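Side-chain contacts in NAD_Gly3P_dh, NAD-dependent glycerol-3-phosphate dehydrogenase (PDB 5OCM), which probably reduces imines to amines with NADPH as cofactor, and is seen here holding NADP+ and 2,2,2-trifluoroacetophenone hydrate: residues 52-55 with 56-60; 95-98 with 99-103; 140-143 with 144-148; 156-159 with 160-163. All coordinates share one frame; numbering follows the deposited sequence.

Interactions 1 to 4 come in series along the chain, the first three on, or at the start of, helices 53-58, 97-109 and 139-149 of the Rossmann-type nucleotide-binding domain. The fourth lies where strand 155-160, the outermost at one end of the sheet within this chain, runs into the loop before helix 165-192. Interaction 1 sits apart, its nearest atoms about 13 Å from interaction 2 and about 8 Å from interaction 3. Interaction 4 touches two others: Asp162 OD1 forms a 2.8 Å salt bridge with Arg101 NE of interaction 2, and the helix of interaction 3 packs on its strand. The exit from the nucleotide-binding domain is thus tied to two of its helices.

Interaction 1: 52-55 with 56-60; sequences SARD and AAEAS
The guanidinium of Arg54 and the carboxylate of Glu58 stand nearly perpendicular, their planes 80° apart, with Glu58 OE2 coming at the guanidinium obliquely. The salt bridge they form runs from Arg54 NH2 to Glu58 OE2 at 2.9 Å, while Glu58 OE1 stays 4.1 Å from the same nitrogen, a one-oxygen grip. The side chain of Arg54 sets out away from residues 56-60, and the bend at chi3 (-144°) helps bring its end back to Glu58. Glu58 CG lies against the preceding turn, 3.4 Å from Arg54 O, which also accepts the backbone N-H of Glu58. This is an i to i+4 ion pair along the short helix 53-58 of the Rossmann-type domain. Ser52 is its N-cap: OG takes the N-H of Asp55 at 3.0 Å in a nearly straight bond (165°). Asp55 OD1 comes within 4.0 Å of Glu58 OE1, two like charges whose repulsion the Arg54 bridge to Glu58 probably eases. On another side of the helix Ala53 and Ala56 pack against Trp32 of strand 29-32, and Ala56 O bonds Thr7 OG1.

Interaction 2: 95-98 with 99-103; sequences GTSE and QARAT
With chi1 at 62°, Thr96 places OG1 between its own backbone N and carbonyl carbon, and Gln99 sends CG back past its backbone N (chi1 -70°) before extending; these two choices close a capping box at the start of helix 97-109. Thr96 is the N-cap, its OG1 accepting the N-H of Gln99 at 3.2 Å. In return Gln99 OE1 takes the N-H of Thr96 at 3.0 Å, the donor lying 41° out of the amide plane of Gln99 rather than on a lone pair. Two backbone N-H groups near the helix start are thereby satisfied by side chains. The Gln99 chain lies across the threonine hydroxyl, its CG 3.3 Å from Thr96 OG1, and Gln99 OE1 also comes within 3.2 Å of Gly95 CA. This cap belongs to the beta-alpha-beta unit formed by strand 88-91, helix 97-109 and strand 113-120, and lies two residues past Ser94, which binds NADP+. One turn on, Arg101 reaches back along the helix: its CG rests 3.4 Å from Ser97 O, and the guanidinium passes beside Ser97 CB. Arg101 NE forms a salt bridge with Asp162, whereas Ser97 OG hydrogen-bonds Glu248 of the second subunit, so this first turn also meets the dimer partner. A water lying in the guanidinium plane joins the two side chains: it accepts from Arg101 NH2 at 2.9 Å and donates to Ser97 OG at 3.0 Å.

Interaction 3: 140-143 with 144-148; sequences AAYE and AHEPT
Between Ala140 and Glu146 the helical bonding slackens, from a sound Ala144 N to Ala140 O bond of 2.9 Å, through a His145 N-H shared between Ala141 O and, weakly, Tyr142 O, to a weak, strongly bent bond from Glu146 N to Tyr142 O (123°), and helix 139-149 kinks where Pro147 has no N-H to give Glu143 O. Glu146 extends with CG anti to its backbone N (chi1 178°), which carries its chain obliquely across the Tyr142 ring. Glu146 CB stands 4.2 Å above one face of that ring, toward the rim, and Glu146 CD meets Tyr142 CE2 at 3.6 Å, the carboxylate turned 46° from the ring plane. A water donates to Glu143 O at 2.7 Å and to Glu146 OE1 at 2.9 Å, bridging the broken turn to the carboxylate. The helix is the crossover of the beta-alpha-beta unit between strands 131-136 and 155-160, and the Tyr142 ring also meets that of Tyr158 on the second of these strands. The His145 ring takes another direction, directing its CD2 edge-on at Ala141 O, 3.4 Å away and near the ring plane, while the side chain packs on Leu62 of strand 62-65. Ala144 CB, on the exposed side, lies 3.5 Å from Ala140 O.

Interaction 4: 156-159 with 160-163; sequences TTYL and GADH
Tyr158 lays its ring flat over the backbone that follows it, with Gly160 N 3.6 Å above the plane and over the ring centre. A first torsion near 180° (chi1 176°) turns the ring forward along the chain. The far half of the ring covers the rest of the glycine: Tyr158 CE2 is 3.6 Å from Gly160 CA, and Tyr158 CE1 3.5 Å from Gly160 O. Beyond the rim, Tyr158 OH approaches Gly160 C at 3.1 Å and ends 4.2 Å from Ala161 CB. At phi 153° Gly160 takes up a backbone conformation open to a residue without a side chain, and this lets its peptide lie close under the ring. The end of the Leu159 side chain leads away from residues 160-163 and packs on Tyr169 of helix 165-192 and on Phe204 of the second subunit. The site is the end of strand 155-160, the outermost strand, within this chain, at one end of the mixed sheet, where the chain passes toward the C-terminal domain; further along, Asp162 OD1 caps Gly164 N at the entry to helix 165-192. No hydrogen bond joins Tyr158 to Gly160 or Ala161: the hydroxyl is close to Gly160 O and to Ala161 N but poorly angled for both. Its hydrogen bond goes to Gly137 O, and Gly137 also pairs through its backbone with Gly160, so one residue holds both the ring's polar end and the peptide beneath it, leaving the ring-on-peptide contact itself to van der Waals packing.

Interaction 1: 52-55 with 56-60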
ATOM      1  N   SER A  52      36.406  21.084  -1.872  1.00 18.51           N
ATOM      2  CA  SER A  52      36.122  20.599  -3.197  1.00 18.02           C
ATOM      3  C   SER A  52      35.747  19.134  -3.159  1.00 16.67           C
ATOM      4  O   SER A  52      36.086  18.443  -2.215  1.00 14.90           O
ATOM      5  CB  SER A  52      37.338  20.815  -4.096  1.00 17.01           C
ATOM      6  OG  SER A  52      38.343  19.884  -3.735  1.00 16.67           O
ATOM      7  N   ALA A  53      35.058  18.661  -4.202  1.00 17.57           N
ATOM      8  CA  ALA A  53      34.705  17.263  -4.286  1.00 15.59           C
ATOM      9  C   ALA A  53      35.956  16.407  -4.324  1.00 14.78           C
ATOM     10  O   ALA A  53      36.002  15.343  -3.756  1.00 12.53           O
ATOM     11  CB  ALA A  53      33.853  16.999  -5.523  1.00 15.54           C
ATOM     12  N   ARG A  54      36.995  16.896  -5.034  1.00 16.62           N
ATOM     13  CA  ARG A  54      38.228  16.115  -5.099  1.00 17.81           C
ATOM     14  C   ARG A  54      38.869  15.956  -3.711  1.00 15.41           C
ATOM     15  O   ARG A  54      39.291  14.869  -3.345  1.00 17.18           O
ATOM     16  CB  ARG A  54      39.206  16.842  -6.054  1.00 23.64           C
ATOM     17  CG  ARG A  54      40.530  16.136  -6.306  1.00 28.65           C
ATOM     18  CD  ARG A  54      41.547  17.165  -6.903  1.00 33.18           C
ATOM     19  NE  ARG A  54      42.373  16.499  -7.869  1.00 43.89           N
ATOM     20  CZ  ARG A  54      43.517  15.888  -7.603  1.00 54.67           C
ATOM     21  NH1 ARG A  54      44.185  15.308  -8.594  1.00 58.00           N
ATOM     22  NH2 ARG A  54      44.024  15.883  -6.356  1.00 64.00           N
ATOM     23  N   ASP A  55      38.941  17.045  -2.946  1.00 17.07           N
ATOM     24  CA  ASP A  55      39.484  16.974  -1.579  1.00 17.61           C
ATOM     25  C   ASP A  55      38.645  16.007  -0.700  1.00 14.88           C
ATOM     26  O   ASP A  55      39.160  15.247   0.124  1.00 14.51           O
ATOM     27  CB  ASP A  55      39.420  18.353  -0.913  1.00 20.70           C
ATOM     28  CG  ASP A  55      40.533  19.337  -1.372  1.00 24.45           C
ATOM     29  OD1 ASP A  55      41.458  18.918  -2.124  1.00 27.82           O
ATOM     30  OD2 ASP A  55      40.434  20.483  -0.913  1.00 29.44           O
ATOM     31  N   ALA A  56      37.325  16.057  -0.875  1.00 13.84           N
ATOM     32  CA  ALA A  56      36.440  15.205  -0.090  1.00 14.14           C
ATOM     33  C   ALA A  56      36.672  13.732  -0.400  1.00 14.87           C
ATOM     34  O   ALA A  56      36.812  12.895   0.508  1.00 17.70           O
ATOM     35  CB  ALA A  56      35.025  15.608  -0.326  1.00 11.86           C
ATOM     36  N   ALA A  57      36.791  13.418  -1.693  1.00 15.79           N
ATOM     37  CA  ALA A  57      37.012  12.067  -2.131  1.00 18.42           C
ATOM     38  C   ALA A  57      38.348  11.512  -1.620  1.00 20.44           C
ATOM     39  O   ALA A  57      38.413  10.349  -1.194  1.00 22.20           O
ATOM     40  CB  ALA A  57      36.920  11.955  -3.638  1.00 17.47           C
ATOM     41  N   GLU A  58      39.355  12.385  -1.574  1.00 20.40           N
ATOM     42  CA  GLU A  58      40.688  11.975  -1.150  1.00 22.60           C
ATOM     43  C   GLU A  58      40.773  11.671   0.326  1.00 22.61           C
ATOM     44  O   GLU A  58      41.718  11.031   0.746  1.00 21.82           O
ATOM     45  CB  GLU A  58      41.754  13.089  -1.436  1.00 26.68           C
ATOM     46  CG  GLU A  58      42.216  13.162  -2.853  1.00 34.77           C
ATOM     47  CD  GLU A  58      43.214  14.286  -3.116  1.00 43.82           C
ATOM     48  OE1 GLU A  58      43.280  15.316  -2.382  1.00 44.14           O
ATOM     49  OE2 GLU A  58      43.923  14.108  -4.119  1.00 44.46           O
ATOM     50  N   ALA A  59      39.797  12.124   1.124  1.00 17.57           N
ATOM     51  CA  ALA A  59      39.885  12.026   2.586  1.00 21.09           C
ATOM     52  C   ALA A  59      39.553  10.650   3.159  1.00 19.02           C
ATOM     53  O   ALA A  59      39.971  10.349   4.291  1.00 19.23           O
ATOM     54  CB  ALA A  59      38.990  13.064   3.193  1.00 23.32           C
ATOM     55  N   SER A  60      38.813   9.819   2.410  1.00 15.87           N
ATOM     56  CA  SER A  60      38.263   8.599   2.980  1.00 17.79           C
ATOM     57  C   SER A  60      38.410   7.377   2.089  1.00 17.56           C
ATOM     58  O   SER A  60      38.407   7.504   0.870  1.00 18.23           O
ATOM     59  CB  SER A  60      36.736   8.764   3.275  1.00 16.33           C
ATOM     60  OG  SER A  60      36.467  10.002   3.950  1.00 17.70           O
TER

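Interaction 2: 95-98 with 99-103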
ATOM      1  N   GLY A  95      17.889   6.385  -9.892  1.00 13.24           N
ATOM      2  CA  GLY A  95      18.055   6.263 -11.357  1.00 14.52           C
ATOM      3  C   GLY A  95      17.522   4.949 -11.872  1.00 15.67           C
ATOM      4  O   GLY A  95      16.849   4.229 -11.138  1.00 16.45           O
ATOM      5  N   THR A  96      17.846   4.634 -13.106  1.00 15.40           N
ATOM      6  CA  THR A  96      17.370   3.411 -13.778  1.00 15.32           C
ATOM      7  C   THR A  96      18.492   2.360 -13.739  1.00 16.17           C
ATOM      8  O   THR A  96      19.673   2.672 -13.475  1.00 15.30           O
ATOM      9  CB  THR A  96      17.040   3.686 -15.244  1.00 15.20           C
ATOM     10  OG1 THR A  96      18.230   4.119 -15.924  1.00 15.79           O
ATOM     11  CG2 THR A  96      15.948   4.774 -15.359  1.00 16.78           C
ATOM     12  N   SER A  97      18.132   1.133 -14.064  1.00 14.89           N
ATOM     13  CA  SER A  97      19.088   0.044 -14.102  1.00 17.61           C
ATOM     14  C   SER A  97      20.164   0.291 -15.177  1.00 15.37           C
ATOM     15  O   SER A  97      21.355   0.034 -14.949  1.00 15.74           O
ATOM     16  CB  SER A  97      18.384  -1.313 -14.266  1.00 18.31           C
ATOM     17  OG  SER A  97      17.791  -1.418 -15.534  1.00 20.15           O
ATOM     18  N   GLU A  98      19.745   0.843 -16.307  1.00 14.22           N
ATOM     19  CA  GLU A  98      20.684   1.218 -17.352  1.00 19.19           C
ATOM     20  C   GLU A  98      21.734   2.238 -16.856  1.00 18.57           C
ATOM     21  O   GLU A  98      22.910   2.126 -17.145  1.00 17.08           O
ATOM     22  CB  GLU A  98      19.969   1.781 -18.556  1.00 24.76           C
ATOM     23  CG  GLU A  98      20.887   2.083 -19.735  1.00 29.82           C
ATOM     24  CD  GLU A  98      20.120   2.547 -20.982  1.00 38.19           C
ATOM     25  OE1 GLU A  98      18.949   2.946 -21.033  1.00 45.32           O
ATOM     26  OE2 GLU A  98      20.771   2.502 -21.976  1.00 45.18           O
ATOM     27  N   GLN A  99      21.281   3.246 -16.121  1.00 16.75           N
ATOM     28  CA  GLN A  99      22.208   4.264 -15.589  1.00 16.30           C
ATOM     29  C   GLN A  99      23.198   3.651 -14.603  1.00 15.92           C
ATOM     30  O   GLN A  99      24.410   3.935 -14.663  1.00 15.67           O
ATOM     31  CB  GLN A  99      21.426   5.412 -14.945  1.00 16.12           C
ATOM     32  CG  GLN A  99      20.687   6.260 -15.947  1.00 16.87           C
ATOM     33  CD  GLN A  99      19.673   7.228 -15.337  1.00 14.42           C
ATOM     34  OE1 GLN A  99      19.252   7.038 -14.211  1.00 14.23           O
ATOM     35  NE2 GLN A  99      19.291   8.245 -16.099  1.00 15.15           N
ATOM     36  N   ALA A 100      22.699   2.755 -13.739  1.00 15.03           N
ATOM     37  CA  ALA A 100      23.538   2.106 -12.762  1.00 15.61           C
ATOM     38  C   ALA A 100      24.626   1.278 -13.466  1.00 15.72           C
ATOM     39  O   ALA A 100      25.786   1.299 -13.034  1.00 14.93           O
ATOM     40  CB  ALA A 100      22.717   1.222 -11.856  1.00 15.64           C
ATOM     41  N   ARG A 101      24.239   0.559 -14.504  1.00 15.59           N
ATOM     42  CA  ARG A 101      25.212  -0.277 -15.217  1.00 16.82           C
ATOM     43  C   ARG A 101      26.244   0.591 -15.961  1.00 16.39           C
ATOM     44  O   ARG A 101      27.410   0.171 -16.083  1.00 16.57           O
ATOM     45  CB  ARG A 101      24.499  -1.268 -16.182  1.00 16.76           C
ATOM     46  CG  ARG A 101      23.716  -2.316 -15.429  1.00 16.83           C
ATOM     47  CD  ARG A 101      23.091  -3.386 -16.297  1.00 17.17           C
ATOM     48  NE  ARG A 101      22.093  -4.147 -15.492  1.00 19.01           N
ATOM     49  CZ  ARG A 101      20.766  -4.145 -15.646  1.00 17.87           C
ATOM     50  NH1 ARG A 101      20.202  -3.416 -16.594  1.00 17.91           N
ATOM     51  NH2 ARG A 101      20.000  -4.835 -14.806  1.00 17.98           N
ATOM     52  N   ALA A 102      25.835   1.758 -16.430  1.00 15.26           N
ATOM     53  CA  ALA A 102      26.742   2.686 -17.098  1.00 17.73           C
ATOM     54  C   ALA A 102      27.788   3.201 -16.101  1.00 17.45           C
ATOM     55  O   ALA A 102      28.981   3.192 -16.410  1.00 17.25           O
ATOM     56  CB  ALA A 102      25.993   3.846 -17.750  1.00 17.43           C
ATOM     57  N   THR A 103      27.363   3.614 -14.904  1.00 14.60           N
ATOM     58  CA  THR A 103      28.344   4.030 -13.882  1.00 14.45           C
ATOM     59  C   THR A 103      29.225   2.863 -13.453  1.00 14.97           C
ATOM     60  O   THR A 103      30.438   3.035 -13.274  1.00 15.33           O
ATOM     61  CB  THR A 103      27.639   4.682 -12.680  1.00 15.64           C
ATOM     62  OG1 THR A 103      26.892   5.798 -13.185  1.00 15.48           O
ATOM     63  CG2 THR A 103      28.675   5.181 -11.651  1.00 14.54           C
TER
HETATM   64  O   HOH W   1      17.339  -4.340 -15.967  1.00 24.38           O

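Interaction 3: 140-143 with 144-148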
ATOM      1  N   ALA A 140      31.872  -9.251  -2.062  1.00 18.42           N
ATOM      2  CA  ALA A 140      33.000  -9.061  -1.139  1.00 20.39           C
ATOM      3  C   ALA A 140      33.118  -7.625  -0.698  1.00 17.70           C
ATOM      4  O   ALA A 140      33.449  -7.370   0.457  1.00 17.54           O
ATOM      5  CB  ALA A 140      34.281  -9.488  -1.820  1.00 21.68           C
ATOM      6  N   ALA A 141      32.851  -6.664  -1.595  1.00 16.62           N
ATOM      7  CA  ALA A 141      32.877  -5.243  -1.207  1.00 17.25           C
ATOM      8  C   ALA A 141      31.738  -4.894  -0.266  1.00 15.74           C
ATOM      9  O   ALA A 141      31.940  -4.156   0.690  1.00 15.59           O
ATOM     10  CB  ALA A 141      32.883  -4.374  -2.438  1.00 18.95           C
ATOM     11  N   TYR A 142      30.552  -5.451  -0.508  1.00 14.39           N
ATOM     12  CA  TYR A 142      29.431  -5.245   0.419  1.00 15.47           C
ATOM     13  C   TYR A 142      29.831  -5.763   1.798  1.00 15.84           C
ATOM     14  O   TYR A 142      29.682  -5.061   2.821  1.00 17.05           O
ATOM     15  CB  TYR A 142      28.187  -5.959  -0.052  1.00 16.34           C
ATOM     16  CG  TYR A 142      27.050  -5.931   0.946  1.00 16.58           C
ATOM     17  CD1 TYR A 142      26.172  -4.859   0.984  1.00 18.54           C
ATOM     18  CD2 TYR A 142      26.858  -6.990   1.854  1.00 15.78           C
ATOM     19  CE1 TYR A 142      25.111  -4.836   1.901  1.00 18.87           C
ATOM     20  CE2 TYR A 142      25.816  -6.961   2.783  1.00 18.13           C
ATOM     21  CZ  TYR A 142      24.945  -5.869   2.786  1.00 18.79           C
ATOM     22  OH  TYR A 142      23.907  -5.796   3.682  1.00 19.33           O
ATOM     23  N   GLU A 143      30.317  -6.995   1.842  1.00 17.54           N
ATOM     24  CA  GLU A 143      30.722  -7.624   3.138  1.00 19.58           C
ATOM     25  C   GLU A 143      31.804  -6.819   3.852  1.00 17.87           C
ATOM     26  O   GLU A 143      31.730  -6.622   5.080  1.00 17.20           O
ATOM     27  CB  GLU A 143      31.122  -9.126   2.948  1.00 23.45           C
ATOM     28  CG  GLU A 143      29.867 -10.039   2.771  1.00 30.58           C
ATOM     29  CD  GLU A 143      30.178 -11.457   2.326  1.00 43.11           C
ATOM     30  OE1 GLU A 143      31.333 -11.712   1.861  1.00 52.57           O
ATOM     31  OE2 GLU A 143      29.235 -12.290   2.401  1.00 51.36           O
ATOM     32  N   ALA A 144      32.763  -6.298   3.112  1.00 17.07           N
ATOM     33  CA  ALA A 144      33.848  -5.490   3.722  1.00 18.43           C
ATOM     34  C   ALA A 144      33.350  -4.181   4.316  1.00 18.59           C
ATOM     35  O   ALA A 144      33.929  -3.706   5.264  1.00 18.31           O
ATOM     36  CB  ALA A 144      34.939  -5.181   2.714  1.00 20.50           C
ATOM     37  N   HIS A 145      32.313  -3.567   3.753  1.00 15.37           N
ATOM     38  CA  HIS A 145      31.874  -2.236   4.208  1.00 17.61           C
ATOM     39  C   HIS A 145      30.511  -2.224   4.889  1.00 17.09           C
ATOM     40  O   HIS A 145      30.098  -1.193   5.394  1.00 16.12           O
ATOM     41  CB  HIS A 145      31.921  -1.260   3.019  1.00 17.97           C
ATOM     42  CG  HIS A 145      33.302  -1.022   2.538  1.00 19.08           C
ATOM     43  ND1 HIS A 145      34.174  -0.183   3.193  1.00 20.60           N
ATOM     44  CD2 HIS A 145      34.032  -1.634   1.576  1.00 23.39           C
ATOM     45  CE1 HIS A 145      35.358  -0.226   2.611  1.00 24.17           C
ATOM     46  NE2 HIS A 145      35.317  -1.152   1.666  1.00 23.45           N
ATOM     47  N   GLU A 146      29.870  -3.393   5.001  1.00 20.27           N
ATOM     48  CA  GLU A 146      28.557  -3.515   5.684  1.00 19.35           C
ATOM     49  C   GLU A 146      28.547  -2.933   7.089  1.00 18.43           C
ATOM     50  O   GLU A 146      27.558  -2.290   7.456  1.00 19.23           O
ATOM     51  CB  GLU A 146      28.054  -4.971   5.668  1.00 23.08           C
ATOM     52  CG  GLU A 146      26.725  -5.274   6.388  1.00 24.08           C
ATOM     53  CD  GLU A 146      26.333  -6.790   6.392  1.00 33.75           C
ATOM     54  OE1 GLU A 146      27.241  -7.693   6.234  1.00 36.03           O
ATOM     55  OE2 GLU A 146      25.109  -7.086   6.487  1.00 33.88           O
ATOM     56  N   PRO A 147      29.606  -3.147   7.889  1.00 19.74           N
ATOM     57  CA  PRO A 147      29.534  -2.600   9.260  1.00 20.36           C
ATOM     58  C   PRO A 147      29.408  -1.078   9.294  1.00 18.79           C
ATOM     59  O   PRO A 147      28.615  -0.558  10.093  1.00 18.07           O
ATOM     60  CB  PRO A 147      30.858  -3.083   9.923  1.00 23.03           C
ATOM     61  CG  PRO A 147      31.229  -4.294   9.148  1.00 22.53           C
ATOM     62  CD  PRO A 147      30.767  -4.034   7.716  1.00 22.08           C
ATOM     63  N   THR A 148      30.076  -0.382   8.380  1.00 14.72           N
ATOM     64  CA  THR A 148      29.921   1.053   8.229  1.00 15.99           C
ATOM     65  C   THR A 148      28.594   1.448   7.538  1.00 15.20           C
ATOM     66  O   THR A 148      27.900   2.353   8.026  1.00 13.52           O
ATOM     67  CB  THR A 148      31.106   1.647   7.462  1.00 17.41           C
ATOM     68  OG1 THR A 148      32.266   1.343   8.218  1.00 17.00           O
ATOM     69  CG2 THR A 148      31.014   3.136   7.375  1.00 17.82           C
TER
HETATM   70  O   HOH W   2      30.073  -8.117   6.528  1.00 28.97           O

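Interaction 4: 156-159 with 160-163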
ATOM      1  N   THR A 156      19.806  -2.672   6.059  1.00 15.20           N
ATOM      2  CA  THR A 156      20.784  -2.780   5.001  1.00 16.20           C
ATOM      3  C   THR A 156      20.831  -4.228   4.473  1.00 19.90           C
ATOM      4  O   THR A 156      21.013  -5.171   5.248  1.00 19.26           O
ATOM      5  CB  THR A 156      22.134  -2.307   5.542  1.00 14.77           C
ATOM      6  OG1 THR A 156      22.025  -0.883   5.766  1.00 19.43           O
ATOM      7  CG2 THR A 156      23.263  -2.605   4.593  1.00 16.00           C
ATOM      8  N   THR A 157      20.628  -4.407   3.158  1.00 17.55           N
ATOM      9  CA  THR A 157      20.549  -5.726   2.563  1.00 18.00           C
ATOM     10  C   THR A 157      21.212  -5.784   1.184  1.00 16.23           C
ATOM     11  O   THR A 157      21.223  -4.801   0.415  1.00 17.14           O
ATOM     12  CB  THR A 157      19.081  -6.346   2.617  1.00 25.92           C
ATOM     13  OG1 THR A 157      18.550  -6.643   1.343  1.00 34.42           O
ATOM     14  CG2 THR A 157      18.117  -5.560   3.369  1.00 23.51           C
ATOM     15  N   TYR A 158      21.802  -6.938   0.888  1.00 15.47           N
ATOM     16  CA  TYR A 158      22.521  -7.162  -0.377  1.00 14.77           C
ATOM     17  C   TYR A 158      21.654  -7.906  -1.357  1.00 17.23           C
ATOM     18  O   TYR A 158      21.113  -8.987  -1.025  1.00 16.57           O
ATOM     19  CB  TYR A 158      23.777  -7.970  -0.104  1.00 16.75           C
ATOM     20  CG  TYR A 158      24.563  -8.356  -1.312  1.00 15.11           C
ATOM     21  CD1 TYR A 158      25.253  -7.404  -2.047  1.00 16.55           C
ATOM     22  CD2 TYR A 158      24.617  -9.675  -1.762  1.00 18.38           C
ATOM     23  CE1 TYR A 158      25.998  -7.738  -3.171  1.00 15.37           C
ATOM     24  CE2 TYR A 158      25.348 -10.009  -2.898  1.00 15.88           C
ATOM     25  CZ  TYR A 158      26.032  -9.043  -3.604  1.00 16.14           C
ATOM     26  OH  TYR A 158      26.745  -9.371  -4.730  1.00 14.50           O
ATOM     27  N   LEU A 159      21.534  -7.405  -2.569  1.00 15.55           N
ATOM     28  CA  LEU A 159      20.660  -7.992  -3.584  1.00 17.50           C
ATOM     29  C   LEU A 159      21.381  -8.933  -4.476  1.00 18.82           C
ATOM     30  O   LEU A 159      20.790  -9.914  -4.887  1.00 25.91           O
ATOM     31  CB  LEU A 159      20.007  -6.945  -4.481  1.00 15.99           C
ATOM     32  CG  LEU A 159      19.003  -6.022  -3.801  1.00 17.18           C
ATOM     33  CD1 LEU A 159      18.555  -4.973  -4.778  1.00 18.26           C
ATOM     34  CD2 LEU A 159      17.791  -6.735  -3.269  1.00 18.84           C
ATOM     35  N   GLY A 160      22.598  -8.657  -4.860  1.00 16.64           N
ATOM     36  CA  GLY A 160      23.281  -9.507  -5.858  1.00 16.49           C
ATOM     37  C   GLY A 160      24.302  -8.718  -6.595  1.00 15.70           C
ATOM     38  O   GLY A 160      24.492  -7.510  -6.371  1.00 14.30           O
ATOM     39  N   ALA A 161      24.978  -9.425  -7.497  1.00 16.55           N
ATOM     40  CA  ALA A 161      26.127  -8.876  -8.236  1.00 17.46           C
ATOM     41  C   ALA A 161      25.844  -7.864  -9.335  1.00 16.43           C
ATOM     42  O   ALA A 161      26.662  -7.000  -9.620  1.00 15.53           O
ATOM     43  CB  ALA A 161      26.907 -10.074  -8.834  1.00 19.24           C
ATOM     44  N   ASP A 162      24.691  -7.980  -9.999  1.00 17.70           N
ATOM     45  CA  ASP A 162      24.318  -7.011 -11.004  1.00 15.86           C
ATOM     46  C   ASP A 162      23.992  -5.665 -10.401  1.00 15.58           C
ATOM     47  O   ASP A 162      22.965  -5.506  -9.736  1.00 13.27           O
ATOM     48  CB  ASP A 162      23.111  -7.547 -11.845  1.00 15.78           C
ATOM     49  CG  ASP A 162      22.448  -6.481 -12.722  1.00 15.24           C
ATOM     50  OD1 ASP A 162      23.069  -5.491 -13.196  1.00 13.79           O
ATOM     51  OD2 ASP A 162      21.230  -6.654 -12.961  1.00 17.09           O
ATOM     52  N   HIS A 163      24.802  -4.664 -10.714  1.00 17.33           N
ATOM     53  CA  HIS A 163      24.649  -3.305 -10.181  1.00 16.99           C
ATOM     54  C   HIS A 163      23.288  -2.704 -10.464  1.00 18.19           C
ATOM     55  O   HIS A 163      22.810  -1.915  -9.676  1.00 21.11           O
ATOM     56  CB  HIS A 163      25.726  -2.402 -10.738  1.00 18.79           C
ATOM     57  CG  HIS A 163      27.102  -2.703 -10.225  1.00 18.45           C
ATOM     58  ND1 HIS A 163      27.968  -3.551 -10.879  1.00 17.19           N
ATOM     59  CD2 HIS A 163      27.757  -2.254  -9.135  1.00 16.67           C
ATOM     60  CE1 HIS A 163      29.114  -3.591 -10.236  1.00 17.75           C
ATOM     61  NE2 HIS A 163      28.998  -2.831  -9.147  1.00 18.10           N
TER